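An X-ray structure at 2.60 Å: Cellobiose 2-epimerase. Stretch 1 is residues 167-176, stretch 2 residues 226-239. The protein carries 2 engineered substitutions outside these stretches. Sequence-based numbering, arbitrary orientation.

Stretch 1 167-176: ALSENGLKAD
Stretch 2, residues 226-239: VFFDTAFNLVGDIH

Irregular segments often attach to a protein by laying a few apolar side chains against a segment that folds back on itself, and this pair from cellobiose 2-epimerase illustrates the principle. Stretch 1, residues 167-176, forms neither helix nor strand. Stretch 2 folds back on itself: Val-235 N donates to Phe-227 O (3.0 Å), Asp-229 N to Asn-233 O (3.0 Å), and a type I turn from Asp-229 to Phe-232 is closed by Phe-232 N to Asp-229 O (2.8 Å). The Asp-229 side chain, chi1 p, steadies this loop, its OD1 accepting from Asn-233 N at 2.8 Å and Ala-231 N at 3.1 Å.

The register follows from three CA-CA separations: 9.0 Å from Glu-170 to Ile-238, 7.1 Å from Leu-173 to Gly-236, and 5.1 Å from Asp-176 to Asp-229. As stretch 1 advances from Glu-170 to Asp-176, its nearest partners step backward along stretch 2, from Ile-238 through Gly-236 to Asp-229, so the pairing runs in opposite sequence order. The backbones therefore draw together toward the end of stretch 1. Some 520 Å² is buried, counting both sides.

Phe-227 gives up the most surface. Extended at phi/psi -121/142, with chi1 m and chi2 -66°, it points toward stretch 1, whose chain bends around its ring. Leu-168 O lies at the ring edge, near its plane, 3.3 Å from Phe-227 CE1, where the slightly positive ring hydrogens suit a carbonyl oxygen. Glu-170 CB approaches Phe-227 CE2 at 3.8 Å, so the acidic residue contributes aliphatic carbon here.

Leu-173 is the chief counterpart from stretch 1. At phi/psi -70/-61, with chi1 -97° and chi2 30°, both between wells, it points toward stretch 2 and reaches three apolar partners: its CD2 is 3.7 Å from Phe-227 CD2 and 3.7 Å from Ile-238 CD1, while its CG is 3.8 Å from Val-235 CG1. Ile-238 is m,t and Val-235 is t (155°). Gly-236 completes the fit. Its CA lies 4.3 Å from Leu-173 CD2, and a CB there would sit only 2.8 Å from Leu-173 CD2, a clash; its positive phi of 67° independently favours glycine.

Ala-175, at phi/psi -48/158, points its CB toward stretch 2. That CB lies 3.7 Å from Phe-227 CB and 3.0 Å from Phe-228 O, a tight contact with the strand backbone. Lys-174 before it, at 51/35, points away. Next along, Asp-176 N stands 3.1 Å from Phe-228 O. The Asp-176 side chain, chi1 m, brings CG within 3.5 Å of Thr-230 CG2 at the turn. With no clear hydrogen bond across the stretches, shape and apolar contact dominate this interface.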

# COMPACT_ATOMS: atom_id res chain seq x y z
N ALA A 167 2.36 -6.74 -14.38
CA ALA A 167 2.63 -6.62 -12.94
C ALA A 167 1.69 -5.64 -12.24
O ALA A 167 1.34 -5.84 -11.07
CB ALA A 167 4.09 -6.23 -12.66
N LEU A 168 1.31 -4.58 -12.94
CA LEU A 168 0.21 -3.74 -12.49
C LEU A 168 -1.06 -3.98 -13.33
O LEU A 168 -2.16 -3.58 -12.93
CB LEU A 168 0.60 -2.25 -12.50
CG LEU A 168 1.55 -1.75 -11.40
CD1 LEU A 168 1.35 -0.24 -11.15
CD2 LEU A 168 1.40 -2.54 -10.09
N SER A 169 -0.91 -4.64 -14.48
CA SER A 169 -2.05 -4.95 -15.33
C SER A 169 -2.96 -5.97 -14.66
O SER A 169 -2.51 -6.75 -13.82
CB SER A 169 -1.60 -5.44 -16.71
OG SER A 169 -1.88 -6.83 -16.89
N GLU A 170 -4.24 -5.98 -15.06
CA GLU A 170 -5.25 -6.79 -14.40
C GLU A 170 -5.77 -7.91 -15.29
O GLU A 170 -5.72 -9.09 -14.91
CB GLU A 170 -6.42 -5.93 -13.92
CG GLU A 170 -6.57 -5.89 -12.41
CD GLU A 170 -7.86 -6.53 -11.93
OE1 GLU A 170 -8.85 -6.55 -12.72
OE2 GLU A 170 -7.88 -7.04 -10.78
N ASN A 171 -6.29 -7.54 -16.47
CA ASN A 171 -6.66 -8.57 -17.44
C ASN A 171 -5.51 -8.83 -18.41
O ASN A 171 -4.41 -9.25 -17.99
CB ASN A 171 -7.94 -8.20 -18.21
CG ASN A 171 -9.18 -8.22 -17.33
OD1 ASN A 171 -9.20 -8.87 -16.27
ND2 ASN A 171 -10.22 -7.51 -17.75
N GLY A 172 -5.75 -8.57 -19.69
CA GLY A 172 -4.68 -8.59 -20.68
C GLY A 172 -4.20 -7.18 -21.00
O GLY A 172 -3.55 -6.94 -22.03
N LEU A 173 -4.52 -6.25 -20.08
CA LEU A 173 -4.50 -4.81 -20.34
C LEU A 173 -3.10 -4.17 -20.51
O LEU A 173 -2.80 -3.59 -21.54
CB LEU A 173 -5.30 -4.07 -19.25
CG LEU A 173 -6.76 -3.70 -19.57
CD1 LEU A 173 -7.37 -4.69 -20.52
CD2 LEU A 173 -7.61 -3.59 -18.29
N LYS A 174 -2.27 -4.27 -19.47
CA LYS A 174 -0.90 -3.76 -19.54
C LYS A 174 -0.78 -2.30 -20.04
O LYS A 174 0.19 -1.92 -20.72
CB LYS A 174 -0.02 -4.72 -20.36
CG LYS A 174 -0.08 -6.16 -19.86
CD LYS A 174 1.02 -7.05 -20.45
CE LYS A 174 0.60 -7.72 -21.76
NZ LYS A 174 0.39 -6.73 -22.87
N ALA A 175 -1.77 -1.48 -19.68
CA ALA A 175 -1.75 -0.05 -19.97
C ALA A 175 -0.42 0.58 -19.59
O ALA A 175 0.32 0.05 -18.77
CB ALA A 175 -2.87 0.65 -19.23
N ASP A 176 -0.11 1.72 -20.19
CA ASP A 176 1.14 2.41 -19.93
C ASP A 176 1.11 3.12 -18.59
O ASP A 176 2.06 3.05 -17.82
CB ASP A 176 1.43 3.42 -21.05
CG ASP A 176 1.69 2.75 -22.39
OD1 ASP A 176 0.70 2.48 -23.13
OD2 ASP A 176 2.89 2.49 -22.70
N VAL A 226 -8.78 3.55 -13.60
CA VAL A 226 -7.69 2.66 -13.17
C VAL A 226 -6.52 2.60 -14.15
O VAL A 226 -5.37 2.75 -13.74
CB VAL A 226 -8.20 1.23 -12.87
CG1 VAL A 226 -7.07 0.33 -12.42
CG2 VAL A 226 -9.31 1.26 -11.82
N PHE A 227 -6.80 2.37 -15.43
CA PHE A 227 -5.77 2.16 -16.45
C PHE A 227 -5.86 3.18 -17.59
O PHE A 227 -6.95 3.57 -18.03
CB PHE A 227 -5.84 0.74 -17.02
CG PHE A 227 -5.61 -0.34 -16.01
CD1 PHE A 227 -4.36 -0.48 -15.40
CD2 PHE A 227 -6.61 -1.23 -15.66
CE1 PHE A 227 -4.13 -1.47 -14.46
CE2 PHE A 227 -6.39 -2.23 -14.73
CZ PHE A 227 -5.14 -2.35 -14.12
N PHE A 228 -4.69 3.61 -18.07
CA PHE A 228 -4.62 4.61 -19.13
C PHE A 228 -3.55 4.28 -20.16
O PHE A 228 -2.61 3.53 -19.88
CB PHE A 228 -4.33 6.02 -18.59
CG PHE A 228 -5.09 6.37 -17.35
CD1 PHE A 228 -6.22 7.17 -17.43
CD2 PHE A 228 -4.65 5.93 -16.10
CE1 PHE A 228 -6.92 7.50 -16.27
CE2 PHE A 228 -5.34 6.25 -14.96
CZ PHE A 228 -6.47 7.04 -15.04
N ASP A 229 -3.69 4.87 -21.34
CA ASP A 229 -2.62 4.88 -22.33
C ASP A 229 -1.72 6.12 -22.20
O ASP A 229 -1.88 6.94 -21.28
CB ASP A 229 -3.18 4.78 -23.75
CG ASP A 229 -4.25 5.83 -24.05
OD1 ASP A 229 -4.25 6.91 -23.41
OD2 ASP A 229 -5.10 5.56 -24.93
N THR A 230 -0.78 6.25 -23.14
CA THR A 230 0.23 7.29 -23.06
C THR A 230 -0.38 8.67 -23.23
O THR A 230 0.28 9.68 -23.02
CB THR A 230 1.35 7.04 -24.07
OG1 THR A 230 0.78 6.49 -25.26
CG2 THR A 230 2.34 6.03 -23.51
N ALA A 231 -1.67 8.71 -23.57
CA ALA A 231 -2.43 9.96 -23.72
C ALA A 231 -3.33 10.25 -22.51
O ALA A 231 -4.15 11.18 -22.52
CB ALA A 231 -3.27 9.89 -24.99
N PHE A 232 -3.17 9.45 -21.46
CA PHE A 232 -4.07 9.51 -20.31
C PHE A 232 -5.54 9.32 -20.67
O PHE A 232 -6.43 9.89 -20.03
CB PHE A 232 -3.87 10.80 -19.51
CG PHE A 232 -3.07 10.59 -18.27
CD1 PHE A 232 -3.54 9.76 -17.27
CD2 PHE A 232 -1.83 11.19 -18.11
CE1 PHE A 232 -2.80 9.54 -16.12
CE2 PHE A 232 -1.08 10.98 -16.96
CZ PHE A 232 -1.57 10.16 -15.96
N ASN A 233 -5.79 8.52 -21.69
CA ASN A 233 -7.14 8.10 -21.99
C ASN A 233 -7.41 6.72 -21.41
O ASN A 233 -6.52 5.88 -21.31
CB ASN A 233 -7.40 8.12 -23.50
CG ASN A 233 -7.69 9.50 -24.03
OD1 ASN A 233 -8.16 10.38 -23.30
ND2 ASN A 233 -7.43 9.70 -25.31
N LEU A 234 -8.66 6.51 -21.04
CA LEU A 234 -9.09 5.28 -20.40
C LEU A 234 -8.86 4.03 -21.24
O LEU A 234 -9.11 4.01 -22.45
CB LEU A 234 -10.57 5.40 -20.04
CG LEU A 234 -11.20 4.52 -18.97
CD1 LEU A 234 -10.32 4.34 -17.75
CD2 LEU A 234 -12.51 5.19 -18.60
N VAL A 235 -8.36 2.99 -20.58
CA VAL A 235 -8.13 1.67 -21.17
C VAL A 235 -8.85 0.66 -20.30
O VAL A 235 -8.66 0.65 -19.08
CB VAL A 235 -6.64 1.32 -21.14
CG1 VAL A 235 -6.45 -0.21 -21.15
CG2 VAL A 235 -5.88 2.00 -22.27
N GLY A 236 -9.67 -0.20 -20.90
CA GLY A 236 -10.52 -1.10 -20.15
C GLY A 236 -11.60 -0.33 -19.39
O GLY A 236 -11.78 0.88 -19.58
N ASP A 237 -12.31 -1.03 -18.51
CA ASP A 237 -13.36 -0.39 -17.74
C ASP A 237 -13.43 -1.03 -16.36
O ASP A 237 -14.32 -1.84 -16.08
CB ASP A 237 -14.69 -0.55 -18.47
CG ASP A 237 -15.86 0.08 -17.72
OD1 ASP A 237 -17.01 -0.27 -18.08
OD2 ASP A 237 -15.62 0.90 -16.80
N ILE A 238 -12.50 -0.66 -15.50
CA ILE A 238 -12.39 -1.30 -14.20
C ILE A 238 -12.66 -0.29 -13.09
O ILE A 238 -12.15 0.82 -13.09
CB ILE A 238 -11.03 -1.98 -14.02
CG1 ILE A 238 -10.92 -3.16 -14.98
CG2 ILE A 238 -10.85 -2.46 -12.59
CD1 ILE A 238 -9.52 -3.62 -15.17
N HIS A 239 -13.51 -0.69 -12.15
CA HIS A 239 -13.65 0.08 -10.93
C HIS A 239 -13.12 -0.76 -9.76
O HIS A 239 -13.73 -1.76 -9.36
CB HIS A 239 -15.10 0.51 -10.71
CG HIS A 239 -15.25 1.56 -9.66
ND1 HIS A 239 -16.41 2.26 -9.46
CD2 HIS A 239 -14.37 2.02 -8.73
CE1 HIS A 239 -16.25 3.11 -8.46
NE2 HIS A 239 -15.02 2.98 -8.00